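PDB 2R91: 2-Keto-3-deoxy-(6-phospho-)gluconate aldolase from Thermoproteus tenax, which belongs to the dihydrodipicolinate synthetase family of TIM-barrel enzymes and is found here as an assembly of four chains. Local coordinates for residues 6-11 with 242-247; 95-100 with 132-137; 177-182 with 193-198; 199-204 with 248-253. All blocks are in the same frame, centred on the assembly; numbering follows the deposited sequence.

Interaction 1: 6-11 with 242-247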
loop_
_atom_site.group_PDB
_atom_site.type_symbol
_atom_site.label_atom_id
_atom_site.label_comp_id
_atom_site.label_asym_id
_atom_site.label_seq_id
_atom_site.Cartn_x
_atom_site.Cartn_y
_atom_site.Cartn_z
ATOM N N PRO A 6 1.679 -27.245 3.320
ATOM C CA PRO A 6 2.816 -26.504 3.877
ATOM C C PRO A 6 2.771 -26.853 5.357
ATOM O O PRO A 6 2.093 -26.196 6.174
ATOM C CB PRO A 6 2.463 -25.025 3.576
ATOM C CG PRO A 6 0.894 -25.007 3.679
ATOM C CD PRO A 6 0.441 -26.416 3.225
ATOM N N VAL A 7 3.458 -27.944 5.695
ATOM C CA VAL A 7 3.312 -28.597 6.977
ATOM C C VAL A 7 3.875 -27.771 8.120
ATOM O O VAL A 7 4.889 -27.071 7.957
ATOM C CB VAL A 7 3.932 -30.021 6.913
ATOM C CG1 VAL A 7 5.483 -29.934 6.804
ATOM C CG2 VAL A 7 3.464 -30.874 8.096
ATOM N N ILE A 8 3.198 -27.826 9.271
ATOM C CA ILE A 8 3.713 -27.185 10.470
ATOM C C ILE A 8 5.001 -27.876 10.947
ATOM O O ILE A 8 5.168 -29.077 10.784
ATOM C CB ILE A 8 2.681 -27.192 11.639
ATOM C CG1 ILE A 8 2.130 -28.607 11.861
ATOM C CG2 ILE A 8 1.525 -26.170 11.362
ATOM C CD1 ILE A 8 1.256 -28.776 13.112
ATOM N N THR A 9 5.866 -27.100 11.588
ATOM C CA THR A 9 7.051 -27.606 12.224
ATOM C C THR A 9 6.718 -27.782 13.722
ATOM O O THR A 9 6.429 -26.819 14.420
ATOM C CB THR A 9 8.197 -26.614 12.016
ATOM O OG1 THR A 9 8.456 -26.458 10.612
ATOM C CG2 THR A 9 9.452 -27.084 12.743
ATOM N N THR A 10 6.754 -29.024 14.196
ATOM C CA THR A 10 6.218 -29.381 15.510
ATOM C C THR A 10 7.311 -29.325 16.592
ATOM O O THR A 10 8.055 -30.305 16.746
ATOM C CB THR A 10 5.617 -30.804 15.493
ATOM O OG1 THR A 10 6.600 -31.716 14.980
ATOM C CG2 THR A 10 4.359 -30.925 14.567
ATOM N N PHE A 11 7.409 -28.210 17.333
ATOM C CA PHE A 11 8.315 -28.100 18.478
ATOM C C PHE A 11 7.671 -28.717 19.737
ATOM O O PHE A 11 6.437 -28.686 19.915
ATOM C CB PHE A 11 8.670 -26.634 18.801
ATOM C CG PHE A 11 9.539 -25.973 17.780
ATOM C CD1 PHE A 11 10.933 -25.974 17.925
ATOM C CD2 PHE A 11 8.986 -25.340 16.682
ATOM C CE1 PHE A 11 11.742 -25.367 16.965
ATOM C CE2 PHE A 11 9.788 -24.700 15.737
ATOM C CZ PHE A 11 11.178 -24.735 15.877
ATOM N N ALA A 242 -2.334 -20.484 15.792
ATOM C CA ALA A 242 -3.633 -21.147 15.817
ATOM C C ALA A 242 -3.689 -22.422 14.958
ATOM O O ALA A 242 -4.422 -23.359 15.282
ATOM C CB ALA A 242 -4.788 -20.123 15.395
ATOM N N VAL A 243 -2.889 -22.474 13.887
ATOM C CA VAL A 243 -2.888 -23.634 12.990
ATOM C C VAL A 243 -2.673 -24.925 13.801
ATOM O O VAL A 243 -3.328 -25.952 13.545
ATOM C CB VAL A 243 -1.801 -23.482 11.855
ATOM C CG1 VAL A 243 -1.596 -24.811 11.079
ATOM C CG2 VAL A 243 -2.145 -22.374 10.884
ATOM N N TYR A 244 -1.777 -24.858 14.790
ATOM C CA TYR A 244 -1.439 -26.019 15.627
ATOM C C TYR A 244 -2.635 -26.464 16.456
ATOM O O TYR A 244 -2.925 -27.672 16.562
ATOM C CB TYR A 244 -0.336 -25.639 16.620
ATOM C CG TYR A 244 1.023 -25.400 16.024
ATOM C CD1 TYR A 244 2.030 -26.399 16.100
ATOM C CD2 TYR A 244 1.338 -24.166 15.416
ATOM C CE1 TYR A 244 3.309 -26.161 15.552
ATOM C CE2 TYR A 244 2.603 -23.926 14.862
ATOM C CZ TYR A 244 3.597 -24.939 14.965
ATOM O OH TYR A 244 4.864 -24.691 14.432
ATOM N N GLU A 245 -3.343 -25.491 17.043
ATOM C CA GLU A 245 -4.536 -25.833 17.825
ATOM C C GLU A 245 -5.659 -26.367 16.931
ATOM O O GLU A 245 -6.386 -27.294 17.330
ATOM C CB GLU A 245 -4.993 -24.647 18.708
ATOM C CG GLU A 245 -6.238 -24.915 19.577
ATOM C CD GLU A 245 -5.986 -25.988 20.644
ATOM O OE1 GLU A 245 -4.816 -26.277 20.936
ATOM O OE2 GLU A 245 -6.963 -26.548 21.171
ATOM N N LEU A 246 -5.801 -25.803 15.721
ATOM C CA LEU A 246 -6.763 -26.328 14.749
ATOM C C LEU A 246 -6.484 -27.805 14.395
ATOM O O LEU A 246 -7.413 -28.612 14.254
ATOM C CB LEU A 246 -6.815 -25.462 13.483
ATOM C CG LEU A 246 -7.346 -24.028 13.684
ATOM C CD1 LEU A 246 -7.241 -23.243 12.391
ATOM C CD2 LEU A 246 -8.825 -24.043 14.196
ATOM N N VAL A 247 -5.211 -28.163 14.225
ATOM C CA VAL A 247 -4.876 -29.589 14.061
ATOM C C VAL A 247 -5.380 -30.420 15.248
ATOM O O VAL A 247 -6.012 -31.465 15.056
ATOM C CB VAL A 247 -3.344 -29.818 13.886
ATOM C CG1 VAL A 247 -3.000 -31.354 13.778
ATOM C CG2 VAL A 247 -2.841 -29.058 12.664
HETATM O O HOH W 1 5.266 -24.306 11.898
#

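Interaction 2: 95-100 with 132-137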
loop_
_atom_site.group_PDB
_atom_site.type_symbol
_atom_site.label_atom_id
_atom_site.label_comp_id
_atom_site.label_asym_id
_atom_site.label_seq_id
_atom_site.Cartn_x
_atom_site.Cartn_y
_atom_site.Cartn_z
ATOM N N ALA A 95 12.163 -25.394 -3.111
ATOM C CA ALA A 95 11.521 -24.113 -3.388
ATOM C C ALA A 95 12.269 -23.042 -2.630
ATOM O O ALA A 95 12.921 -23.339 -1.631
ATOM C CB ALA A 95 10.052 -24.138 -2.951
ATOM N N SER A 96 12.166 -21.798 -3.075
ATOM C CA SER A 96 12.680 -20.684 -2.273
ATOM C C SER A 96 11.812 -19.439 -2.373
ATOM O O SER A 96 11.370 -19.058 -3.465
ATOM C CB SER A 96 14.144 -20.305 -2.651
ATOM O OG SER A 96 14.647 -19.365 -1.708
ATOM N N LEU A 97 11.575 -18.814 -1.225
ATOM C CA LEU A 97 11.184 -17.420 -1.187
ATOM C C LEU A 97 12.251 -16.643 -1.938
ATOM O O LEU A 97 13.423 -17.048 -1.951
ATOM C CB LEU A 97 11.163 -16.934 0.267
ATOM C CG LEU A 97 10.123 -17.566 1.207
ATOM C CD1 LEU A 97 10.441 -17.304 2.682
ATOM C CD2 LEU A 97 8.703 -17.019 0.891
ATOM N N PRO A 98 11.864 -15.484 -2.525
ATOM C CA PRO A 98 12.877 -14.525 -2.936
ATOM C C PRO A 98 13.566 -13.975 -1.674
ATOM O O PRO A 98 12.997 -14.010 -0.595
ATOM C CB PRO A 98 12.057 -13.375 -3.555
ATOM C CG PRO A 98 10.651 -13.967 -3.852
ATOM C CD PRO A 98 10.481 -15.010 -2.762
ATOM N N PRO A 99 14.771 -13.429 -1.823
ATOM C CA PRO A 99 15.369 -12.735 -0.665
ATOM C C PRO A 99 14.334 -11.790 -0.024
ATOM O O PRO A 99 13.703 -11.001 -0.732
ATOM C CB PRO A 99 16.515 -11.927 -1.314
ATOM C CG PRO A 99 17.007 -12.918 -2.464
ATOM C CD PRO A 99 15.646 -13.431 -3.015
ATOM N N TYR A 100 14.145 -11.906 1.285
ATOM C CA TYR A 100 13.141 -11.141 2.021
ATOM C C TYR A 100 13.797 -10.182 3.034
ATOM O O TYR A 100 15.029 -10.017 3.056
ATOM C CB TYR A 100 12.162 -12.108 2.725
ATOM C CG TYR A 100 12.858 -13.231 3.518
ATOM C CD1 TYR A 100 13.164 -13.062 4.866
ATOM C CD2 TYR A 100 13.170 -14.455 2.921
ATOM C CE1 TYR A 100 13.806 -14.083 5.608
ATOM C CE2 TYR A 100 13.799 -15.471 3.645
ATOM C CZ TYR A 100 14.116 -15.269 4.986
ATOM O OH TYR A 100 14.721 -16.268 5.708
ATOM N N ALA A 132 3.149 -10.407 0.540
ATOM C CA ALA A 132 2.803 -9.822 1.846
ATOM C C ALA A 132 3.852 -10.097 2.950
ATOM O O ALA A 132 4.007 -9.293 3.866
ATOM C CB ALA A 132 1.436 -10.313 2.327
ATOM N N ALA A 133 4.508 -11.262 2.885
ATOM C CA ALA A 133 5.497 -11.637 3.902
ATOM C C ALA A 133 6.896 -11.195 3.446
ATOM O O ALA A 133 7.663 -10.638 4.225
ATOM C CB ALA A 133 5.451 -13.170 4.147
ATOM N N VAL A 134 7.197 -11.400 2.164
ATOM C CA VAL A 134 8.551 -11.185 1.614
ATOM C C VAL A 134 8.886 -9.695 1.425
ATOM O O VAL A 134 10.046 -9.265 1.599
ATOM C CB VAL A 134 8.668 -11.964 0.287
ATOM C CG1 VAL A 134 9.921 -11.597 -0.519
ATOM C CG2 VAL A 134 8.585 -13.464 0.580
ATOM N N GLY A 135 7.867 -8.907 1.074
ATOM C CA GLY A 135 8.038 -7.480 0.874
ATOM C C GLY A 135 8.382 -7.139 -0.567
ATOM O O GLY A 135 8.648 -5.987 -0.888
ATOM N N ARG A 136 8.445 -8.156 -1.426
ATOM C CA ARG A 136 8.605 -7.957 -2.874
ATOM C C ARG A 136 7.869 -9.074 -3.596
ATOM O O ARG A 136 7.568 -10.119 -3.020
ATOM C CB ARG A 136 10.096 -7.921 -3.340
ATOM C CG ARG A 136 10.972 -9.124 -2.892
ATOM C CD ARG A 136 12.436 -9.030 -3.372
ATOM N NE ARG A 136 12.999 -7.708 -3.071
ATOM C CZ ARG A 136 13.482 -7.314 -1.896
ATOM N NH1 ARG A 136 13.596 -8.174 -0.854
ATOM N NH2 ARG A 136 13.890 -6.049 -1.781
ATOM N N ASP A 137 7.662 -8.865 -4.879
ATOM C CA ASP A 137 6.979 -9.807 -5.763
ATOM C C ASP A 137 7.941 -10.233 -6.864
ATOM O O ASP A 137 8.624 -9.388 -7.445
ATOM C CB ASP A 137 5.771 -9.069 -6.405
ATOM C CG ASP A 137 4.907 -9.973 -7.287
ATOM O OD1 ASP A 137 4.814 -11.180 -7.036
ATOM O OD2 ASP A 137 4.316 -9.450 -8.254
#

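Interaction 3: 177-182 with 193-198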
loop_
_atom_site.group_PDB
_atom_site.type_symbol
_atom_site.label_atom_id
_atom_site.label_comp_id
_atom_site.label_asym_id
_atom_site.label_seq_id
_atom_site.Cartn_x
_atom_site.Cartn_y
_atom_site.Cartn_z
ATOM N N GLY A 177 -1.454 -20.497 -2.899
ATOM C CA GLY A 177 -1.254 -20.816 -1.471
ATOM C C GLY A 177 -2.265 -20.181 -0.514
ATOM O O GLY A 177 -2.152 -20.315 0.708
ATOM N N SER A 178 -3.273 -19.504 -1.056
ATOM C CA SER A 178 -4.286 -18.843 -0.223
ATOM C C SER A 178 -5.424 -19.819 0.149
ATOM O O SER A 178 -6.005 -20.461 -0.729
ATOM C CB SER A 178 -4.813 -17.574 -0.917
ATOM O OG SER A 178 -5.910 -17.031 -0.170
ATOM N N ASP A 179 -5.684 -19.986 1.441
ATOM C CA ASP A 179 -6.805 -20.840 1.892
ATOM C C ASP A 179 -8.160 -20.382 1.313
ATOM O O ASP A 179 -9.074 -21.190 1.121
ATOM C CB ASP A 179 -6.902 -20.801 3.399
ATOM C CG ASP A 179 -5.784 -21.599 4.073
ATOM O OD1 ASP A 179 -5.784 -22.831 3.970
ATOM O OD2 ASP A 179 -4.909 -20.972 4.660
ATOM N N SER A 180 -8.279 -19.082 1.054
ATOM C CA SER A 180 -9.549 -18.544 0.532
ATOM C C SER A 180 -9.742 -18.864 -0.948
ATOM O O SER A 180 -10.826 -18.604 -1.508
ATOM C CB SER A 180 -9.560 -17.041 0.750
ATOM O OG SER A 180 -8.650 -16.476 -0.183
ATOM N N LEU A 181 -8.712 -19.408 -1.601
ATOM C CA LEU A 181 -8.753 -19.709 -3.047
ATOM C C LEU A 181 -8.636 -21.200 -3.428
ATOM O O LEU A 181 -8.346 -21.526 -4.588
ATOM C CB LEU A 181 -7.706 -18.888 -3.830
ATOM C CG LEU A 181 -7.899 -17.366 -3.872
ATOM C CD1 LEU A 181 -6.692 -16.641 -4.488
ATOM C CD2 LEU A 181 -9.227 -17.039 -4.650
ATOM N N VAL A 182 -8.854 -22.106 -2.481
ATOM C CA VAL A 182 -8.767 -23.547 -2.793
ATOM C C VAL A 182 -9.781 -23.972 -3.868
ATOM O O VAL A 182 -9.445 -24.563 -4.893
ATOM C CB VAL A 182 -8.941 -24.397 -1.525
ATOM C CG1 VAL A 182 -9.082 -25.885 -1.876
ATOM C CG2 VAL A 182 -7.699 -24.182 -0.565
ATOM N N VAL A 193 -3.120 -26.815 -5.014
ATOM C CA VAL A 193 -3.127 -25.822 -3.944
ATOM C C VAL A 193 -2.037 -26.168 -2.948
ATOM O O VAL A 193 -1.743 -27.341 -2.742
ATOM C CB VAL A 193 -4.512 -25.773 -3.192
ATOM C CG1 VAL A 193 -5.641 -25.381 -4.188
ATOM C CG2 VAL A 193 -4.870 -27.129 -2.530
ATOM N N VAL A 194 -1.472 -25.143 -2.320
ATOM C CA VAL A 194 -0.599 -25.345 -1.172
ATOM C C VAL A 194 -1.143 -24.536 0.000
ATOM O O VAL A 194 -0.579 -23.536 0.403
ATOM C CB VAL A 194 0.883 -24.914 -1.462
ATOM C CG1 VAL A 194 1.805 -25.315 -0.293
ATOM C CG2 VAL A 194 1.398 -25.532 -2.742
ATOM N N ALA A 195 -2.238 -24.993 0.568
ATOM C CA ALA A 195 -2.936 -24.234 1.595
ATOM C C ALA A 195 -2.639 -24.732 3.014
ATOM O O ALA A 195 -2.634 -25.941 3.288
ATOM C CB ALA A 195 -4.483 -24.250 1.288
ATOM N N SER A 196 -2.464 -23.791 3.941
ATOM C CA SER A 196 -2.192 -24.105 5.353
ATOM C C SER A 196 -3.229 -25.022 5.988
ATOM O O SER A 196 -2.900 -25.827 6.863
ATOM C CB SER A 196 -2.087 -22.802 6.160
ATOM O OG SER A 196 -3.378 -22.187 6.294
ATOM N N SER A 197 -4.489 -24.921 5.543
ATOM C CA SER A 197 -5.549 -25.775 6.088
ATOM C C SER A 197 -5.403 -27.273 5.750
ATOM O O SER A 197 -6.112 -28.107 6.323
ATOM C CB SER A 197 -6.944 -25.302 5.616
ATOM O OG SER A 197 -7.010 -25.304 4.210
ATOM N N ALA A 198 -4.517 -27.631 4.825
ATOM C CA ALA A 198 -4.217 -29.063 4.655
ATOM C C ALA A 198 -3.632 -29.673 5.931
ATOM O O ALA A 198 -3.640 -30.889 6.089
ATOM C CB ALA A 198 -3.310 -29.318 3.451
HETATM O O HOH W 2 -2.294 -20.953 3.209
#

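Interaction 4: 199-204 with 248-253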
loop_
_atom_site.group_PDB
_atom_site.type_symbol
_atom_site.label_atom_id
_atom_site.label_comp_id
_atom_site.label_asym_id
_atom_site.label_seq_id
_atom_site.Cartn_x
_atom_site.Cartn_y
_atom_site.Cartn_z
ATOM N N ASN A 199 -3.127 -28.840 6.834
ATOM C CA ASN A 199 -2.704 -29.350 8.133
ATOM C C ASN A 199 -3.852 -29.859 8.989
ATOM O O ASN A 199 -3.731 -30.890 9.631
ATOM C CB ASN A 199 -1.945 -28.293 8.940
ATOM C CG ASN A 199 -0.557 -28.076 8.410
ATOM O OD1 ASN A 199 0.331 -28.901 8.645
ATOM N ND2 ASN A 199 -0.373 -27.005 7.642
ATOM N N TYR A 200 -4.939 -29.082 9.058
ATOM C CA TYR A 200 -6.002 -29.386 10.027
ATOM C C TYR A 200 -7.267 -29.959 9.415
ATOM O O TYR A 200 -8.000 -30.648 10.108
ATOM C CB TYR A 200 -6.323 -28.174 10.915
ATOM C CG TYR A 200 -6.544 -26.842 10.192
ATOM C CD1 TYR A 200 -7.812 -26.465 9.745
ATOM C CD2 TYR A 200 -5.496 -25.925 10.043
ATOM C CE1 TYR A 200 -8.013 -25.213 9.114
ATOM C CE2 TYR A 200 -5.681 -24.692 9.425
ATOM C CZ TYR A 200 -6.954 -24.338 8.976
ATOM O OH TYR A 200 -7.137 -23.116 8.360
ATOM N N LEU A 201 -7.523 -29.678 8.137
ATOM C CA LEU A 201 -8.714 -30.199 7.452
ATOM C C LEU A 201 -8.432 -30.683 6.042
ATOM O O LEU A 201 -9.088 -30.260 5.077
ATOM C CB LEU A 201 -9.872 -29.146 7.444
ATOM C CG LEU A 201 -10.597 -29.060 8.776
ATOM C CD1 LEU A 201 -11.435 -27.756 8.892
ATOM C CD2 LEU A 201 -11.466 -30.323 8.976
ATOM N N PRO A 202 -7.463 -31.620 5.902
ATOM C CA PRO A 202 -7.161 -32.146 4.572
ATOM C C PRO A 202 -8.406 -32.772 3.940
ATOM O O PRO A 202 -8.564 -32.709 2.730
ATOM C CB PRO A 202 -6.095 -33.251 4.866
ATOM C CG PRO A 202 -6.275 -33.604 6.330
ATOM C CD PRO A 202 -6.624 -32.236 6.951
ATOM N N GLU A 203 -9.261 -33.394 4.752
ATOM C CA GLU A 203 -10.448 -34.060 4.203
ATOM C C GLU A 203 -11.428 -33.042 3.620
ATOM O O GLU A 203 -12.157 -33.355 2.709
ATOM C CB GLU A 203 -11.136 -34.960 5.232
ATOM C CG GLU A 203 -11.628 -34.286 6.530
ATOM C CD GLU A 203 -10.547 -34.202 7.641
ATOM O OE1 GLU A 203 -9.506 -33.602 7.428
ATOM O OE2 GLU A 203 -10.747 -34.752 8.742
ATOM N N LEU A 204 -11.432 -31.822 4.157
ATOM C CA LEU A 204 -12.232 -30.730 3.571
ATOM C C LEU A 204 -11.686 -30.301 2.213
ATOM O O LEU A 204 -12.448 -30.080 1.252
ATOM C CB LEU A 204 -12.327 -29.541 4.541
ATOM C CG LEU A 204 -13.324 -28.381 4.242
ATOM C CD1 LEU A 204 -13.508 -27.473 5.437
ATOM C CD2 LEU A 204 -12.840 -27.519 3.111
ATOM N N GLU A 248 -5.106 -29.981 16.474
ATOM C CA GLU A 248 -5.586 -30.746 17.639
ATOM C C GLU A 248 -7.116 -30.856 17.617
ATOM O O GLU A 248 -7.689 -31.943 17.778
ATOM C CB GLU A 248 -5.109 -30.106 18.955
ATOM C CG GLU A 248 -3.597 -29.938 18.966
ATOM C CD GLU A 248 -2.947 -30.027 20.335
ATOM O OE1 GLU A 248 -3.675 -30.166 21.370
ATOM O OE2 GLU A 248 -1.689 -29.969 20.360
ATOM N N ILE A 249 -7.777 -29.717 17.409
ATOM C CA ILE A 249 -9.251 -29.686 17.353
ATOM C C ILE A 249 -9.857 -30.647 16.332
ATOM O O ILE A 249 -10.722 -31.461 16.665
ATOM C CB ILE A 249 -9.770 -28.264 17.065
ATOM C CG1 ILE A 249 -9.503 -27.357 18.272
ATOM C CG2 ILE A 249 -11.299 -28.298 16.724
ATOM C CD1 ILE A 249 -9.692 -25.835 17.972
ATOM N N PHE A 250 -9.407 -30.568 15.088
ATOM C CA PHE A 250 -10.049 -31.311 14.030
ATOM C C PHE A 250 -9.487 -32.720 13.800
ATOM O O PHE A 250 -10.188 -33.588 13.246
ATOM C CB PHE A 250 -9.985 -30.527 12.728
ATOM C CG PHE A 250 -10.881 -29.304 12.704
ATOM C CD1 PHE A 250 -12.265 -29.437 12.575
ATOM C CD2 PHE A 250 -10.345 -28.041 12.781
ATOM C CE1 PHE A 250 -13.097 -28.300 12.538
ATOM C CE2 PHE A 250 -11.172 -26.906 12.745
ATOM C CZ PHE A 250 -12.533 -27.042 12.639
ATOM N N GLN A 251 -8.218 -32.927 14.165
ATOM C CA GLN A 251 -7.552 -34.225 13.906
ATOM C C GLN A 251 -7.359 -35.058 15.179
ATOM O O GLN A 251 -7.121 -36.252 15.101
ATOM C CB GLN A 251 -6.196 -34.029 13.186
ATOM C CG GLN A 251 -6.302 -33.360 11.824
ATOM C CD GLN A 251 -7.245 -34.114 10.902
ATOM O OE1 GLN A 251 -7.160 -35.351 10.786
ATOM N NE2 GLN A 251 -8.171 -33.378 10.245
ATOM N N GLY A 252 -7.436 -34.431 16.340
ATOM C CA GLY A 252 -7.516 -35.177 17.591
ATOM C C GLY A 252 -6.218 -35.774 18.122
ATOM O O GLY A 252 -6.243 -36.769 18.863
ATOM N N TYR A 253 -5.084 -35.183 17.765
ATOM C CA TYR A 253 -3.802 -35.593 18.354
ATOM C C TYR A 253 -2.971 -34.356 18.660
ATOM O O TYR A 253 -3.266 -33.252 18.164
ATOM C CB TYR A 253 -3.025 -36.570 17.441
ATOM C CG TYR A 253 -2.843 -36.094 16.017
ATOM C CD1 TYR A 253 -1.998 -35.028 15.709
ATOM C CD2 TYR A 253 -3.525 -36.713 14.979
ATOM C CE1 TYR A 253 -1.856 -34.570 14.365
ATOM C CE2 TYR A 253 -3.377 -36.300 13.663
ATOM C CZ TYR A 253 -2.543 -35.216 13.375
ATOM O OH TYR A 253 -2.443 -34.844 12.069
#

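Interaction 1: 6-11 with 242-247
Ile8 lays both branches against Tyr244 of helix 239-251, while CG2 also meets Val243 and CD1 also meets Val247. Its CG1 takes the crowded position between the backbone N and the carbonyl carbon (chi1 51°), which leaves CG2 anti to the carbonyl carbon. That methyl sits over the centre of one face of the Tyr244 ring, 4.2 Å above its plane, and is wedged against Val243, with Ile8 CG2 only 3.4 Å from Val243 CG1, a tight carbon contact. The other branch runs out straight (chi2 172°), so Ile8 CD1 comes 3.9 Å from Tyr244 CD1 and 4.1 Å from Val247 CG2. A beta-branched residue suits this place because it can cover a ring and meet valines on neighbouring turns at once. Segment 6-11 follows the first strand of the TIM barrel, whereas helix 239-251 belongs to the helical region after the eighth strand; the contact therefore joins the start of the barrel to the C-terminal part of the chain. Tyr244, its CG anti to the carbonyl carbon (chi1 -70°), carries its ring to segment 6-11, and the phenol OH donates to Thr9 O at 2.6 Å. The carbonyl oxygen lies in the ring plane, at its edge, while the hydroxyl stands somewhat above the carbonyl plane. Water 1 donates to Tyr244 OH at 2.6 Å and accepts from Thr9 N at 2.9 Å, so the hydroxyl binds Thr9 O directly and Thr9 N through the water. The threonine hydroxyls turn elsewhere, Thr9 OG1 to Gly43 O and Thr10 OG1 to Asp17 O.

Interaction 2: 95-100 with 132-137
Arg136 NH1 is gripped by two hydrogen bonds, one across the contact to Pro99 O and one to a residue just beyond the segments; its sister NH2 holds Phe102 O. These bonds tie together two loops at the C-terminal ends of neighbouring strands in the TIM barrel: 95-100 runs on from strand 93-96, whereas segment 132-137 ends the short helix that follows strand 125-129. The arginine reaches its target by folding back. CG stands in the crowded position between the backbone N and the carbonyl carbon, and a bend at chi3 (49°) turns the guanidinium so that Pro99 O lies near its plane, at its edge. The bond from Arg136 NH1 to Pro99 O is 2.8 Å long and moderately bent (149° at the hydrogen), and the nitrogen stands well above the carbonyl plane. Beside it, Val134 packs along the extended run Leu97-Tyr100. With CG1 anti to the backbone N, that methyl lies 4.1 Å from Pro98 CB and 4.0 Å from Tyr100 CB, while Val134 CG2 meets Leu97 CD2 at 3.6 Å. The two prolines stiffen this run, and a compact valine lies close against it. Gly135, with a positive phi of 91°, takes the chain out of the helix in a conformation that glycine adopts easily. Tyr101 of a second subunit packs on Leu97 and Val134 and meets the Tyr100 ring edge-to-face. At the strand end, Ser96 OG, also bonded to Tyr113 OH, donates to Leu97 O at 2.6 Å, in the carbonyl plane and along a lone pair.

Interaction 3: 177-182 with 193-198
Asp179 and Val182 are the most deeply engaged residues where the loops after the seventh and eighth strands of the TIM barrel meet. Asp179, with CG anti to the carbonyl carbon (chi1 -74°), swings its carboxylate into the turn at Ser196-Ser197. OD1 takes two bonds from one residue: Ser197 N donates to Asp179 OD1 at 2.9 Å on the syn lone pair, and Ser197 OG reaches the same oxygen at 2.8 Å on the anti one. Ser196 OG donates to Asp179 OD2 at 2.5 Å, again on the syn side, and is also bonded to Tyr239 OH. So many donors around a buried carboxylate are consistent with its being ionised, and small serines let both hydroxyls get close. Val182, at the start of helix 182-187, supplies the apolar half: its CG2 lies 3.7 Å from Ala195 CB, while CG1 touches Val193, whose side chain crosses it at about a right angle. Lacking a side chain, Gly177 brings its CA to 3.4 Å from Val194 O in a CA-H...O contact. The side chain of Val194 lies about 5 Å from a bound sulfate ion. Water 2 donates to Gly177 O and Asp179 OD2 and accepts from Ser196 N at 2.9 Å.

Interaction 4: 199-204 with 248-253
The two segments meet where one helix is about to start and another stops, with the CA atoms of Tyr200 and Phe250 nearest at 6.0 Å. Leu201 occupies the N-cap position of helix 202-213; Gly252, at a positive phi of 78° that glycine tolerates well, leads the chain out of helix 239-251. Gln251 links the two segments with a chain bent at chi2 (-56°), which brings its amide nitrogen to Tyr200 O and the Glu203 carboxylate. Gln251 NE2 donates to Tyr200 O at 2.7 Å, close to its own amide plane but well above the carbonyl plane. The same nitrogen meets the Glu203 carboxylate tip to tip, with Gln251 NE2 at 3.1 Å from Glu203 OE1 and 3.3 Å from OE2, each oxygen using its syn lone pair. Three bonds from two hydrogens mean that one hydrogen is shared. Glutamine suits the spot because its other end accepts: OE1 is bonded to Lys31 NZ and Asn27 ND2. In this TIM barrel the contact fastens the entry to the helix after the eighth strand to one of the C-terminal helices. Its apolar half is a CH-pi contact, Leu201 CD1 standing 3.8 Å from the Phe250 ring centroid and 4° off the ring normal. Ile249 CG2 lies over the opposite face, so the phenyl ring is clamped between two aliphatic groups. Asn199 O, buried here, has no partner in the model.

From the N terminus, segment 6-11 leaves the first barrel strand and meets helix 239-251 more than 230 residues later, so interaction 1 closes the longest loop. Inside it, interaction 2 joins the loops after the fourth and fifth strands, and interaction 3, next in series, joins those after the seventh and eighth. Interaction 4 opens within the same loop at 199-204 but closes beyond it at 248-253, so it crosses interaction 1; both use helix 239-251. Asn199 also bonds to Pro6 O and Ile8 N, and Pro6 packs on Ala195, drawing interactions 1, 3 and 4 together around the seam between first and last strands. Interaction 2 stands apart, its centre about 28 Å from that of interaction 4.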